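Local structure of PTS system, cellobiose-specific IIA component (Bacillus anthracis, 3K1S) at the interface of chains A and B. The protein probably relays a phosphoryl group from HPr to the IIB component during phosphoenolpyruvate-dependent uptake of cellobiose. Residues are numbered along the deposited sequence; one frame, centred on the assembly and turned at random. Chains: chain A/B, PTS system, cellobiose-specific IIA component.

Contact 1 and contact 2 lie at opposite ends of the same A–B interface, their C-alpha centres about 41 Å apart. The last helix of each chain, 76-108 in A and 76-107 in B, runs between them in the same direction, so its C-terminal end serves contact 1 and its start serves contact 2. Contact 1 is chiefly apolar packing of helix on helix; in contact 2 one chain's glutamate meets the helix start of the other. Neither is part of an exact two-fold, which suits a trimer, as deposited and as is usual for this family.

Contact 1: the interface of chains A and B. Residues chain A 101, 104-105, 108; chain B 98, 101-102, 105.
A:Leu101 reaches from its helix into a group of B side chains formed by B:Phe98, B:Leu101, B:Tyr102 and B:Leu105. Followed outward, its CB passes the phenol oxygen of tyrosine, with OH of B:Tyr102 at 4.0 Å; the two side chains slide past each other in opposite directions. Next, CG of A:Leu101 faces the CD2 methyl of B:Leu101, at a spacing that is uncertain. The branches then divide the partners. CD1 turns to CD1 of B:Leu105 at 3.7 Å and to the ring carbon CE1 of B:Tyr102 at 3.9 Å, whereas CD2 heads for the phenyl CE1 of B:Phe98, also 3.9 Å away. The two Leu101 residues also meet through their CD2 methyls, but modelled so close that the detail is doubtful. With CG opposite the backbone N (chi1 -179°), A:Leu101 offers both methyls to chain B.

Beside it, A:Lys104 shows how a lysine can lend its aliphatic stem to such packing: CD rests at the edge of the B:Tyr102 ring, in its plane, 3.9 Å from CE1, and the chain bends only beyond this point (chi4 -51°). Equivalent residues also face each other one turn further on, where CD2 of A:Leu105 lies 3.7 Å from CD1 of B:Leu105 and the side chains cross at about a right angle. B:Leu105 is wedged among the A leucines, with 67 Å² of its surface hidden; poorly ordered A:Lys108 may help to cover it.

The site occupies the C-terminal turns of parallel helices 76-108 of A and 76-107 of B, a coiled-coil-like seam between two helical bundles.

Contact 2: the interface of chains A and B. Residues chain A 62-63, 66, 72, 74, 78; chain B 75-76.
A:Glu66 receives the backbone N-H of B:Val76, the first residue of a helix in the neighbouring chain. In this hydrogen bond N of B:Val76 lies 2.6 Å from the carboxylate oxygen OE2 of A:Glu66, and the angle at the hydrogen is 157°. The amide comes to the syn side of OE2, though 26° out of the carboxylate plane. Beyond CG the glutamate chain is extended, which carries the acid across the subunit boundary. This resembles N-terminal capping of a helix, here supplied by another subunit; the helix end would probably help to stabilise negative charge on the carboxylate.

Packing contacts surround the bond. CB of B:Val76 touches the carboxylate carbon CD of A:Glu66 at 3.5 Å, and CB of B:Ser75 lies 3.8 Å from the same carbon. The valine's methyls share some partners and divide others. CG1 stands opposite its own backbone N (chi1 168°) and meets CD1 of A:Ile63 tightly, at 3.2 Å. A:Leu62 touches both methyls, its CD2 lying 3.9 Å from CG1. CG2, beside the backbone N, sits against the carboxylate of A:Glu66, 3.5 Å from OE2, and against CG2 of A:Thr72 at 4.0 Å. It also approaches A:Leu78, whose side chain crosses the valine at about a right angle. Chain A hides 85 Å² of B:Val76, so the residue is largely buried among mainly apolar side chains of A.

In the fold, this site lies at the end of the A bundle, between the last turns of helix 38-67, the following loop and the start of helix 76-108, where helix 76-107 of B begins.

Contact 1: the interface of chains A and B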
ATOM      1  N   LEU A 101       5.074   7.072  17.481  1.00 32.71           N
ATOM      2  CA  LEU A 101       6.196   7.982  17.326  1.00 32.62           C
ATOM      3  C   LEU A 101       5.863   9.370  17.871  1.00 32.45           C
ATOM      4  O   LEU A 101       6.713  10.019  18.482  1.00 36.26           O
ATOM      5  CB  LEU A 101       6.645   8.040  15.857  1.00 32.56           C
ATOM      6  CG  LEU A 101       7.840   8.917  15.469  1.00 34.55           C
ATOM      7  CD1 LEU A 101       9.054   8.658  16.353  1.00 42.77           C
ATOM      8  CD2 LEU A 101       8.191   8.687  14.006  1.00 44.70           C
ATOM      9  N   LYS A 104       6.033   9.177  21.674  1.00 44.40           N
ATOM     10  CA  LYS A 104       7.425   9.183  22.131  1.00 48.83           C
ATOM     11  C   LYS A 104       7.998  10.597  22.127  1.00 51.41           C
ATOM     12  O   LYS A 104       8.714  10.985  23.050  1.00 51.78           O
ATOM     13  CB  LYS A 104       8.301   8.266  21.270  1.00 48.58           C
ATOM     14  CG  LYS A 104       9.644   7.934  21.912  1.00 49.24           C
ATOM     15  CD  LYS A 104      10.713   7.594  20.882  1.00 46.58           C
ATOM     16  CE  LYS A 104      11.861   6.793  21.500  1.00 47.70           C
ATOM     17  NZ  LYS A 104      12.427   7.409  22.741  1.00 46.06           N
ATOM     18  N   LEU A 105       7.677  11.358  21.083  1.00 53.38           N
ATOM     19  CA  LEU A 105       8.167  12.727  20.948  1.00 57.08           C
ATOM     20  C   LEU A 105       7.603  13.661  22.021  1.00 61.20           C
ATOM     21  O   LEU A 105       8.252  14.637  22.399  1.00 63.23           O
ATOM     22  CB  LEU A 105       7.889  13.267  19.546  1.00 55.08           C
ATOM     23  CG  LEU A 105       8.564  12.531  18.383  1.00 54.09           C
ATOM     24  CD1 LEU A 105       8.121  13.112  17.050  1.00 52.06           C
ATOM     25  CD2 LEU A 105      10.087  12.561  18.500  1.00 54.97           C
ATOM     26  N   LYS A 108       9.434  12.967  25.466  1.00 90.00           N
ATOM     27  CA  LYS A 108      10.773  13.548  25.584  1.00 95.40           C
ATOM     28  C   LYS A 108      10.731  15.048  25.906  1.00 97.98           C
ATOM     29  O   LYS A 108      11.131  15.460  27.000  1.00 99.84           O
ATOM     30  CB  LYS A 108      11.594  13.279  24.315  1.00 95.17           C
ATOM     31  CG  LYS A 108      13.082  13.609  24.444  1.00100.67           C
ATOM     32  CD  LYS A 108      13.760  13.743  23.083  1.00105.94           C
ATOM     33  CE  LYS A 108      13.996  12.391  22.418  1.00106.55           C
ATOM     34  NZ  LYS A 108      14.640  12.537  21.084  1.00107.51           N
TER
ATOM     35  N   PHE B  98      10.953   4.411   9.546  1.00 28.21           N
ATOM     36  CA  PHE B  98      10.678   4.447  10.980  1.00 27.57           C
ATOM     37  C   PHE B  98      11.931   4.063  11.771  1.00 29.86           C
ATOM     38  O   PHE B  98      12.297   4.743  12.734  1.00 33.02           O
ATOM     39  CB  PHE B  98       9.493   3.549  11.349  1.00 25.01           C
ATOM     40  CG  PHE B  98       8.154   4.210  11.173  1.00 26.02           C
ATOM     41  CD1 PHE B  98       7.736   5.212  12.046  1.00 32.49           C
ATOM     42  CD2 PHE B  98       7.307   3.828  10.140  1.00 27.39           C
ATOM     43  CE1 PHE B  98       6.498   5.827  11.889  1.00 27.62           C
ATOM     44  CE2 PHE B  98       6.069   4.436   9.972  1.00 30.80           C
ATOM     45  CZ  PHE B  98       5.663   5.437  10.853  1.00 31.06           C
ATOM     46  N   LEU B 101      14.476   6.826  11.698  1.00 34.83           N
ATOM     47  CA  LEU B 101      14.052   7.902  12.586  1.00 35.26           C
ATOM     48  C   LEU B 101      14.336   7.574  14.059  1.00 34.81           C
ATOM     49  O   LEU B 101      14.797   8.440  14.807  1.00 33.83           O
ATOM     50  CB  LEU B 101      12.573   8.245  12.360  1.00 33.16           C
ATOM     51  CG  LEU B 101      12.052   9.568  12.939  1.00 42.22           C
ATOM     52  CD1 LEU B 101      12.900  10.766  12.515  1.00 39.49           C
ATOM     53  CD2 LEU B 101      10.595   9.782  12.545  1.00 44.14           C
ATOM     54  N   TYR B 102      14.074   6.333  14.476  1.00 33.75           N
ATOM     55  CA  TYR B 102      14.365   5.939  15.863  1.00 36.73           C
ATOM     56  C   TYR B 102      15.859   6.028  16.169  1.00 38.51           C
ATOM     57  O   TYR B 102      16.246   6.453  17.258  1.00 43.10           O
ATOM     58  CB  TYR B 102      13.801   4.555  16.214  1.00 34.35           C
ATOM     59  CG  TYR B 102      12.304   4.556  16.458  1.00 33.82           C
ATOM     60  CD1 TYR B 102      11.751   5.288  17.507  1.00 36.42           C
ATOM     61  CD2 TYR B 102      11.442   3.827  15.640  1.00 29.48           C
ATOM     62  CE1 TYR B 102      10.376   5.307  17.730  1.00 35.61           C
ATOM     63  CE2 TYR B 102      10.070   3.829  15.862  1.00 27.77           C
ATOM     64  CZ  TYR B 102       9.544   4.572  16.904  1.00 32.58           C
ATOM     65  OH  TYR B 102       8.188   4.581  17.131  1.00 28.47           O
ATOM     66  N   LEU B 105      16.758   9.515  16.820  1.00 50.26           N
ATOM     67  CA  LEU B 105      16.260   9.980  18.111  1.00 52.72           C
ATOM     68  C   LEU B 105      17.094   9.496  19.293  1.00 57.18           C
ATOM     69  O   LEU B 105      17.201  10.192  20.304  1.00 57.71           O
ATOM     70  CB  LEU B 105      14.778   9.627  18.292  1.00 50.99           C
ATOM     71  CG  LEU B 105      13.774  10.446  17.465  1.00 44.55           C
ATOM     72  CD1 LEU B 105      12.393   9.829  17.541  1.00 41.38           C
ATOM     73  CD2 LEU B 105      13.725  11.902  17.914  1.00 44.48           C
TER

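Contact 2: the interface of chains A and B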
ATOM      1  N   LEU A  62     -16.078 -13.507  -0.742  1.00 24.85           N
ATOM      2  CA  LEU A  62     -15.602 -13.411  -2.107  1.00 25.91           C
ATOM      3  C   LEU A  62     -14.634 -14.554  -2.406  1.00 26.24           C
ATOM      4  O   LEU A  62     -14.850 -15.323  -3.343  1.00 24.93           O
ATOM      5  CB  LEU A  62     -14.952 -12.042  -2.341  1.00 25.03           C
ATOM      6  CG  LEU A  62     -14.662 -11.541  -3.757  1.00 28.60           C
ATOM      7  CD1 LEU A  62     -15.922 -11.489  -4.612  1.00 29.76           C
ATOM      8  CD2 LEU A  62     -14.005 -10.169  -3.690  1.00 26.91           C
ATOM      9  N   ILE A  63     -13.590 -14.678  -1.588  1.00 25.22           N
ATOM     10  CA  ILE A  63     -12.631 -15.773  -1.710  1.00 24.70           C
ATOM     11  C   ILE A  63     -13.326 -17.137  -1.689  1.00 26.41           C
ATOM     12  O   ILE A  63     -13.056 -17.984  -2.549  1.00 27.17           O
ATOM     13  CB  ILE A  63     -11.533 -15.715  -0.604  1.00 24.62           C
ATOM     14  CG1 ILE A  63     -10.803 -14.360  -0.617  1.00 28.19           C
ATOM     15  CG2 ILE A  63     -10.548 -16.883  -0.737  1.00 29.66           C
ATOM     16  CD1 ILE A  63     -10.304 -13.911  -1.986  1.00 30.06           C
ATOM     17  N   GLU A  66     -15.129 -18.287  -4.872  1.00 29.01           N
ATOM     18  CA  GLU A  66     -14.166 -18.896  -5.795  1.00 33.39           C
ATOM     19  C   GLU A  66     -13.837 -20.323  -5.392  1.00 33.16           C
ATOM     20  O   GLU A  66     -13.842 -21.226  -6.228  1.00 35.86           O
ATOM     21  CB  GLU A  66     -12.873 -18.088  -5.875  1.00 32.26           C
ATOM     22  CG  GLU A  66     -13.011 -16.760  -6.573  1.00 37.83           C
ATOM     23  CD  GLU A  66     -11.669 -16.178  -6.984  1.00 44.22           C
ATOM     24  OE1 GLU A  66     -10.668 -16.373  -6.248  1.00 38.22           O
ATOM     25  OE2 GLU A  66     -11.621 -15.518  -8.043  1.00 40.09           O
ATOM     26  N   THR A  72     -15.863 -15.407 -10.270  1.00 46.15           N
ATOM     27  CA  THR A  72     -16.167 -13.986 -10.147  1.00 44.32           C
ATOM     28  C   THR A  72     -15.800 -13.258 -11.429  1.00 43.17           C
ATOM     29  O   THR A  72     -14.812 -13.593 -12.085  1.00 41.83           O
ATOM     30  CB  THR A  72     -15.425 -13.352  -8.945  1.00 44.42           C
ATOM     31  OG1 THR A  72     -16.157 -13.615  -7.741  1.00 45.04           O
ATOM     32  CG2 THR A  72     -15.285 -11.840  -9.112  1.00 43.11           C
ATOM     33  N   ILE A  74     -14.106 -10.455 -13.179  1.00 37.05           N
ATOM     34  CA  ILE A  74     -12.996  -9.549 -12.894  1.00 33.32           C
ATOM     35  C   ILE A  74     -13.182  -8.247 -13.663  1.00 29.82           C
ATOM     36  O   ILE A  74     -13.381  -8.250 -14.880  1.00 33.29           O
ATOM     37  CB  ILE A  74     -11.617 -10.189 -13.217  1.00 33.31           C
ATOM     38  CG1 ILE A  74     -11.484 -11.582 -12.572  1.00 35.47           C
ATOM     39  CG2 ILE A  74     -10.475  -9.268 -12.791  1.00 32.78           C
ATOM     40  CD1 ILE A  74     -11.508 -11.613 -11.030  1.00 28.05           C
ATOM     41  N   LEU A  78     -13.453  -4.037  -9.284  1.00 20.16           N
ATOM     42  CA  LEU A  78     -13.120  -5.098  -8.331  1.00 22.41           C
ATOM     43  C   LEU A  78     -11.638  -5.074  -7.944  1.00 20.82           C
ATOM     44  O   LEU A  78     -11.302  -5.227  -6.772  1.00 21.23           O
ATOM     45  CB  LEU A  78     -13.519  -6.472  -8.872  1.00 22.77           C
ATOM     46  CG  LEU A  78     -13.150  -7.719  -8.056  1.00 27.81           C
ATOM     47  CD1 LEU A  78     -13.762  -7.695  -6.666  1.00 24.82           C
ATOM     48  CD2 LEU A  78     -13.579  -8.972  -8.803  1.00 30.33           C
TER
ATOM     49  N   SER B  75      -7.945 -14.699 -11.029  1.00 26.71           N
ATOM     50  CA  SER B  75      -8.898 -14.903  -9.939  1.00 24.47           C
ATOM     51  C   SER B  75      -8.727 -13.826  -8.882  1.00 21.87           C
ATOM     52  O   SER B  75      -7.708 -13.130  -8.856  1.00 20.92           O
ATOM     53  CB  SER B  75      -8.700 -16.283  -9.311  1.00 23.75           C
ATOM     54  OG  SER B  75      -7.393 -16.404  -8.781  1.00 25.80           O
ATOM     55  N   VAL B  76      -9.736 -13.684  -8.024  1.00 23.37           N
ATOM     56  CA  VAL B  76      -9.669 -12.786  -6.876  1.00 23.50           C
ATOM     57  C   VAL B  76      -8.445 -13.119  -6.029  1.00 23.51           C
ATOM     58  O   VAL B  76      -7.693 -12.225  -5.621  1.00 22.23           O
ATOM     59  CB  VAL B  76     -10.951 -12.885  -6.002  1.00 27.29           C
ATOM     60  CG1 VAL B  76     -10.757 -12.171  -4.662  1.00 26.90           C
ATOM     61  CG2 VAL B  76     -12.154 -12.309  -6.744  1.00 27.99           C
TER